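Local atomic coordinates of dimethyl-sulfide monooxygenase (Hyphomicrobium sulfonivorans, PDB entry 6AK1), a protein that catalyses the NADH- and oxygen-dependent oxidation of dimethyl sulfide to methanethiol and formaldehyde, with FMN as cofactor. Residues N140-A143 and L144-M148; Q330-N334 and D335-T339. All coordinates share one frame; numbering follows the deposited sequence.

Contact 1 of 2, residues N140-A143 and L144-M148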
ATOM      1  N   ASN A 140     -11.237  -3.597 -15.418  1.00 40.62           N
ATOM      2  CA  ASN A 140     -12.515  -3.333 -16.080  1.00 37.57           C
ATOM      3  C   ASN A 140     -13.643  -4.211 -15.543  1.00 34.12           C
ATOM      4  O   ASN A 140     -14.791  -3.766 -15.465  1.00 30.93           O
ATOM      5  CB  ASN A 140     -12.334  -3.520 -17.592  1.00 40.28           C
ATOM      6  CG  ASN A 140     -13.626  -3.351 -18.385  1.00 49.43           C
ATOM      7  OD1 ASN A 140     -14.022  -4.249 -19.142  1.00 50.00           O
ATOM      8  ND2 ASN A 140     -14.284  -2.196 -18.230  1.00 45.18           N
ATOM      9  N   SER A 141     -13.352  -5.467 -15.189  1.00 36.08           N
ATOM     10  CA  SER A 141     -14.419  -6.345 -14.721  1.00 34.17           C
ATOM     11  C   SER A 141     -14.974  -5.912 -13.366  1.00 30.02           C
ATOM     12  O   SER A 141     -16.097  -6.297 -13.012  1.00 31.42           O
ATOM     13  CB  SER A 141     -13.923  -7.793 -14.651  1.00 32.07           C
ATOM     14  OG  SER A 141     -12.973  -7.945 -13.609  1.00 29.60           O
ATOM     15  N   ALA A 142     -14.215  -5.131 -12.597  1.00 28.26           N
ATOM     16  CA  ALA A 142     -14.749  -4.581 -11.355  1.00 31.31           C
ATOM     17  C   ALA A 142     -15.924  -3.651 -11.636  1.00 29.35           C
ATOM     18  O   ALA A 142     -16.991  -3.780 -11.031  1.00 29.36           O
ATOM     19  CB  ALA A 142     -13.647  -3.848 -10.591  1.00 31.58           C
ATOM     20  N   ALA A 143     -15.742  -2.710 -12.567  1.00 30.15           N
ATOM     21  CA  ALA A 143     -16.837  -1.826 -12.959  1.00 36.51           C
ATOM     22  C   ALA A 143     -18.038  -2.622 -13.457  1.00 33.34           C
ATOM     23  O   ALA A 143     -19.180  -2.327 -13.088  1.00 34.23           O
ATOM     24  CB  ALA A 143     -16.368  -0.834 -14.028  1.00 31.51           C
ATOM     25  N   LEU A 144     -17.796  -3.661 -14.265  1.00 30.23           N
ATOM     26  CA  LEU A 144     -18.894  -4.443 -14.836  1.00 28.31           C
ATOM     27  C   LEU A 144     -19.639  -5.260 -13.775  1.00 26.90           C
ATOM     28  O   LEU A 144     -20.852  -5.457 -13.883  1.00 28.55           O
ATOM     29  CB  LEU A 144     -18.356  -5.360 -15.939  1.00 28.25           C
ATOM     30  CG  LEU A 144     -17.721  -4.670 -17.160  1.00 34.28           C
ATOM     31  CD1 LEU A 144     -17.223  -5.684 -18.204  1.00 27.66           C
ATOM     32  CD2 LEU A 144     -18.687  -3.692 -17.798  1.00 26.75           C
ATOM     33  N   ASN A 145     -18.934  -5.756 -12.756  1.00 28.81           N
ATOM     34  CA  ASN A 145     -19.509  -6.672 -11.768  1.00 28.60           C
ATOM     35  C   ASN A 145     -20.080  -5.964 -10.546  1.00 27.66           C
ATOM     36  O   ASN A 145     -20.961  -6.510  -9.875  1.00 27.76           O
ATOM     37  CB  ASN A 145     -18.449  -7.667 -11.291  1.00 28.44           C
ATOM     38  CG  ASN A 145     -18.074  -8.672 -12.356  1.00 29.41           C
ATOM     39  OD1 ASN A 145     -18.876  -8.981 -13.235  1.00 24.20           O
ATOM     40  ND2 ASN A 145     -16.856  -9.204 -12.272  1.00 25.47           N
ATOM     41  N   ILE A 146     -19.576  -4.778 -10.233  1.00 29.34           N
ATOM     42  CA  ILE A 146     -19.981  -4.032  -9.056  1.00 27.52           C
ATOM     43  C   ILE A 146     -20.889  -2.867  -9.429  1.00 34.40           C
ATOM     44  O   ILE A 146     -21.877  -2.594  -8.745  1.00 33.90           O
ATOM     45  CB  ILE A 146     -18.718  -3.551  -8.309  1.00 30.82           C
ATOM     46  CG1 ILE A 146     -17.813  -4.756  -7.987  1.00 25.41           C
ATOM     47  CG2 ILE A 146     -19.080  -2.713  -7.071  1.00 31.38           C
ATOM     48  CD1 ILE A 146     -16.368  -4.401  -7.645  1.00 27.64           C
ATOM     49  N   GLY A 147     -20.578  -2.196 -10.533  1.00 34.83           N
ATOM     50  CA  GLY A 147     -21.398  -1.109 -11.009  1.00 37.60           C
ATOM     51  C   GLY A 147     -20.754   0.220 -10.704  1.00 48.28           C
ATOM     52  O   GLY A 147     -20.193   0.414  -9.622  1.00 50.21           O
ATOM     53  N   MET A 148     -20.805   1.136 -11.661  1.00 50.52           N
ATOM     54  CA  MET A 148     -20.385   2.509 -11.444  1.00 53.56           C
ATOM     55  C   MET A 148     -21.474   3.435 -11.954  1.00 60.24           C
ATOM     56  O   MET A 148     -22.193   3.114 -12.904  1.00 61.34           O
ATOM     57  CB  MET A 148     -19.047   2.819 -12.138  1.00 59.82           C
ATOM     58  CG  MET A 148     -17.844   2.670 -11.219  1.00 47.21           C
ATOM     59  SD  MET A 148     -16.282   2.673 -12.100  1.00 69.81           S
ATOM     60  CE  MET A 148     -15.954   4.428 -12.239  1.00 57.23           C
TER
HETATM   61  O   HOH W   1     -14.417  -8.736 -10.919  1.00 25.35           O

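Contact 2 of 2, residues Q330-N334 and D335-T339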
ATOM      1  N   GLN A 330      14.682  -4.764 -28.327  1.00 34.91           N
ATOM      2  CA  GLN A 330      14.933  -3.433 -28.876  1.00 42.63           C
ATOM      3  C   GLN A 330      13.978  -3.074 -30.016  1.00 42.86           C
ATOM      4  O   GLN A 330      13.773  -1.885 -30.283  1.00 38.20           O
ATOM      5  CB  GLN A 330      16.390  -3.321 -29.348  1.00 41.11           C
ATOM      6  CG  GLN A 330      16.861  -4.464 -30.237  1.00 48.29           C
ATOM      7  CD  GLN A 330      18.295  -4.285 -30.758  1.00 58.30           C
ATOM      8  OE1 GLN A 330      18.798  -3.164 -30.882  1.00 56.38           O
ATOM      9  NE2 GLN A 330      18.955  -5.402 -31.056  1.00 56.60           N
ATOM     10  N   ALA A 331      13.368  -4.065 -30.669  1.00 42.92           N
ATOM     11  CA  ALA A 331      12.434  -3.836 -31.768  1.00 43.57           C
ATOM     12  C   ALA A 331      10.971  -3.764 -31.328  1.00 48.52           C
ATOM     13  O   ALA A 331      10.089  -3.657 -32.185  1.00 52.57           O
ATOM     14  CB  ALA A 331      12.594  -4.936 -32.823  1.00 41.47           C
ATOM     15  N   MET A 332      10.685  -3.822 -30.028  1.00 45.16           N
ATOM     16  CA  MET A 332       9.305  -3.765 -29.565  1.00 45.79           C
ATOM     17  C   MET A 332       8.674  -2.421 -29.926  1.00 51.62           C
ATOM     18  O   MET A 332       9.309  -1.364 -29.830  1.00 48.35           O
ATOM     19  CB  MET A 332       9.252  -4.003 -28.053  1.00 45.61           C
ATOM     20  CG  MET A 332       7.881  -3.833 -27.404  1.00 51.24           C
ATOM     21  SD  MET A 332       7.804  -4.468 -25.699  1.00 61.36           S
ATOM     22  CE  MET A 332       7.923  -6.240 -26.017  1.00 45.36           C
ATOM     23  N   GLU A 333       7.411  -2.468 -30.354  1.00 54.71           N
ATOM     24  CA  GLU A 333       6.763  -1.271 -30.880  1.00 53.79           C
ATOM     25  C   GLU A 333       6.459  -0.277 -29.767  1.00 53.96           C
ATOM     26  O   GLU A 333       6.808   0.905 -29.868  1.00 57.58           O
ATOM     27  CB  GLU A 333       5.487  -1.649 -31.635  1.00 57.02           C
ATOM     28  CG  GLU A 333       5.705  -2.624 -32.805  1.00 61.94           C
ATOM     29  CD  GLU A 333       6.297  -1.969 -34.052  1.00 70.01           C
ATOM     30  OE1 GLU A 333       6.564  -2.707 -35.036  1.00 64.46           O
ATOM     31  OE2 GLU A 333       6.483  -0.724 -34.056  1.00 68.71           O
ATOM     32  N   ASN A 334       5.823  -0.737 -28.695  1.00 48.11           N
ATOM     33  CA  ASN A 334       5.344   0.167 -27.662  1.00 46.82           C
ATOM     34  C   ASN A 334       6.514   0.818 -26.932  1.00 48.98           C
ATOM     35  O   ASN A 334       7.303   0.132 -26.276  1.00 50.45           O
ATOM     36  CB  ASN A 334       4.455  -0.589 -26.686  1.00 48.41           C
ATOM     37  CG  ASN A 334       3.728   0.339 -25.735  1.00 49.23           C
ATOM     38  OD1 ASN A 334       4.241   0.690 -24.666  1.00 50.17           O
ATOM     39  ND2 ASN A 334       2.524   0.746 -26.121  1.00 53.38           N
ATOM     40  N   ASP A 335       6.607   2.149 -27.022  1.00 47.75           N
ATOM     41  CA  ASP A 335       7.718   2.875 -26.412  1.00 45.12           C
ATOM     42  C   ASP A 335       7.767   2.683 -24.903  1.00 46.63           C
ATOM     43  O   ASP A 335       8.838   2.461 -24.331  1.00 44.19           O
ATOM     44  CB  ASP A 335       7.613   4.364 -26.739  1.00 48.06           C
ATOM     45  CG  ASP A 335       8.056   4.689 -28.156  1.00 52.52           C
ATOM     46  OD1 ASP A 335       8.309   3.756 -28.950  1.00 47.75           O
ATOM     47  OD2 ASP A 335       8.143   5.898 -28.461  1.00 56.95           O
ATOM     48  N   SER A 336       6.621   2.771 -24.243  1.00 45.58           N
ATOM     49  CA  SER A 336       6.617   2.819 -22.793  1.00 45.71           C
ATOM     50  C   SER A 336       7.012   1.482 -22.183  1.00 44.06           C
ATOM     51  O   SER A 336       7.754   1.442 -21.195  1.00 43.80           O
ATOM     52  CB  SER A 336       5.242   3.242 -22.298  1.00 46.48           C
ATOM     53  OG  SER A 336       5.283   3.403 -20.882  1.00 51.86           O
ATOM     54  N   LEU A 337       6.528   0.375 -22.746  1.00 43.97           N
ATOM     55  CA  LEU A 337       6.900  -0.911 -22.171  1.00 46.07           C
ATOM     56  C   LEU A 337       8.311  -1.313 -22.582  1.00 44.97           C
ATOM     57  O   LEU A 337       9.093  -1.758 -21.730  1.00 40.31           O
ATOM     58  CB  LEU A 337       5.897  -1.995 -22.565  1.00 47.19           C
ATOM     59  CG  LEU A 337       6.170  -3.337 -21.862  1.00 45.04           C
ATOM     60  CD1 LEU A 337       6.363  -3.145 -20.355  1.00 41.07           C
ATOM     61  CD2 LEU A 337       5.046  -4.325 -22.119  1.00 41.88           C
ATOM     62  N   ARG A 338       8.641  -1.164 -23.877  1.00 42.39           N
ATOM     63  CA  ARG A 338       9.999  -1.432 -24.354  1.00 43.62           C
ATOM     64  C   ARG A 338      11.029  -0.706 -23.501  1.00 38.08           C
ATOM     65  O   ARG A 338      12.031  -1.292 -23.091  1.00 41.52           O
ATOM     66  CB  ARG A 338      10.159  -1.028 -25.830  1.00 38.46           C
ATOM     67  CG  ARG A 338      11.542  -1.383 -26.429  1.00 41.25           C
ATOM     68  CD  ARG A 338      11.788  -0.790 -27.840  1.00 41.04           C
ATOM     69  NE  ARG A 338      12.021   0.655 -27.786  1.00 41.24           N
ATOM     70  CZ  ARG A 338      11.128   1.579 -28.121  1.00 39.59           C
ATOM     71  NH1 ARG A 338       9.930   1.227 -28.564  1.00 36.59           N
ATOM     72  NH2 ARG A 338      11.437   2.859 -28.009  1.00 41.51           N
ATOM     73  N   THR A 339      10.783   0.568 -23.201  1.00 38.94           N
ATOM     74  CA  THR A 339      11.771   1.325 -22.445  1.00 40.01           C
ATOM     75  C   THR A 339      11.834   0.875 -20.988  1.00 40.54           C
ATOM     76  O   THR A 339      12.913   0.917 -20.382  1.00 40.56           O
ATOM     77  CB  THR A 339      11.491   2.831 -22.568  1.00 42.70           C
ATOM     78  OG1 THR A 339      12.648   3.568 -22.166  1.00 51.14           O
ATOM     79  CG2 THR A 339      10.325   3.268 -21.705  1.00 42.83           C
TER

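Contact 1 of 2, residues N140-A143 and L144-M148
Ala-143 and Leu-144 sit at the junction between the two halves of a short helix, residues 140-146, Leu-144 reaching back to Asn-140 and Ala-143 forward to Gly-147 and Met-148. Leu-144 makes its contact in two ways. Its N donates to Asn-140 O at 3.2 Å, lying in the carbonyl plane with a fairly straight N-H (158°). With CG beside its backbone N (chi1 -62°), the side chain runs back along the helix, CG packing on Asn-140 O and CD1 3.6 Å from Asn-140 OD1; the two side chains cross at a slant.

Ala-143 works at the other end. Its O takes the N-H of Gly-147 at 2.9 Å, the donor standing 38° out of the carbonyl plane as the helix ends. Gly-147 then leaves the helix with positive phi, and the chain swings round until Met-148 SD rests 4.0 Å from Ala-143 CB.

Ile-146, at the exposed edge, extends CD1 to 4.0 Å from CB of the buried Ala-142, and both residues pack on Phe-109. Next to them Ser-141 OG accepts a hydrogen bond from Val-62 N and also meets a water, which accepts from Asn-145 ND2 at 2.8 Å.

The chemistry is therefore mixed: main-chain bonds hold the turns, small apolar contacts line them, and a water joins two polar side chains one turn apart. Beyond the helix end, the Met-148 side chain lies beside His-154, which is probably part of the FMN site.

Contact 2 of 2, residues Q330-N334 and D335-T339
Arg-338 curls back over Met-332 and the turn before it, at the start of helix 335-344, an outer helix of this TIM-barrel protein with Asn-334 as its N-cap. The arginine side chain can be followed outward from the helix. CB lies 3.1 Å from Asn-334 O and 3.8 Å from Met-332 CB, and CG keeps up the contact with that same methionine carbon; the two side chains slide past each other in opposite directions. CD meets two carbonyl oxygens, Met-332 O at 3.2 Å and Gln-330 O at 3.3 Å. A bend at chi3 (73°) after the extended first half turns the guanidinium back toward the start of the helix, NE and CZ staying near Met-332 O without a bond.

NH1 has two firm partners. It donates to Met-332 O at 2.9 Å, the oxygen lying somewhat out of the guanidinium plane, and to Asp-335 OD1 at 3.0 Å, almost exactly in that plane. The second bond belongs to a salt bridge and meets the carboxylate on its anti side; NH2 adds a weak, longer bond to the same oxygen. The aspartate, in the first turn of the helix, thus helps fix the rotation of the guanidinium while the methionine carbonyl holds it to the incoming loop. The negative charge there would also be expected to suit the positive end of the helix dipole.

Further along Met-332, SD comes near Leu-337 CG, and Leu-337 itself packs on Phe-320. Asn-334 O accepts from Arg-338 N, the opening main-chain bond of the helix. The cap is Asn-334 OD1: with CG opposite the backbone N (chi1 -170°), it takes Leu-337 N in its carbonyl plane at 3.0 Å.

Going from the N terminus, the chain meets contact 1 first, in helix 140-146, which follows barrel strand 130-135 and precedes helix 157-174. Contact 2 comes much later, where the loop after helix 305-316 enters helix 335-344. Each is a single continuous piece of chain, so neither closes a long loop; they follow in series, without nesting or crossing. Contact 1 concerns the body and exit of its helix, contact 2 the entrance to another. Their centres are about 30 Å apart and their nearest atoms about 18 Å, so they do not touch. Both belong to the luciferase-like monooxygenase family region, contact 1 in the connection between barrel strands 130-135 and 223-227, contact 2 in that between 276-284 and 370-372.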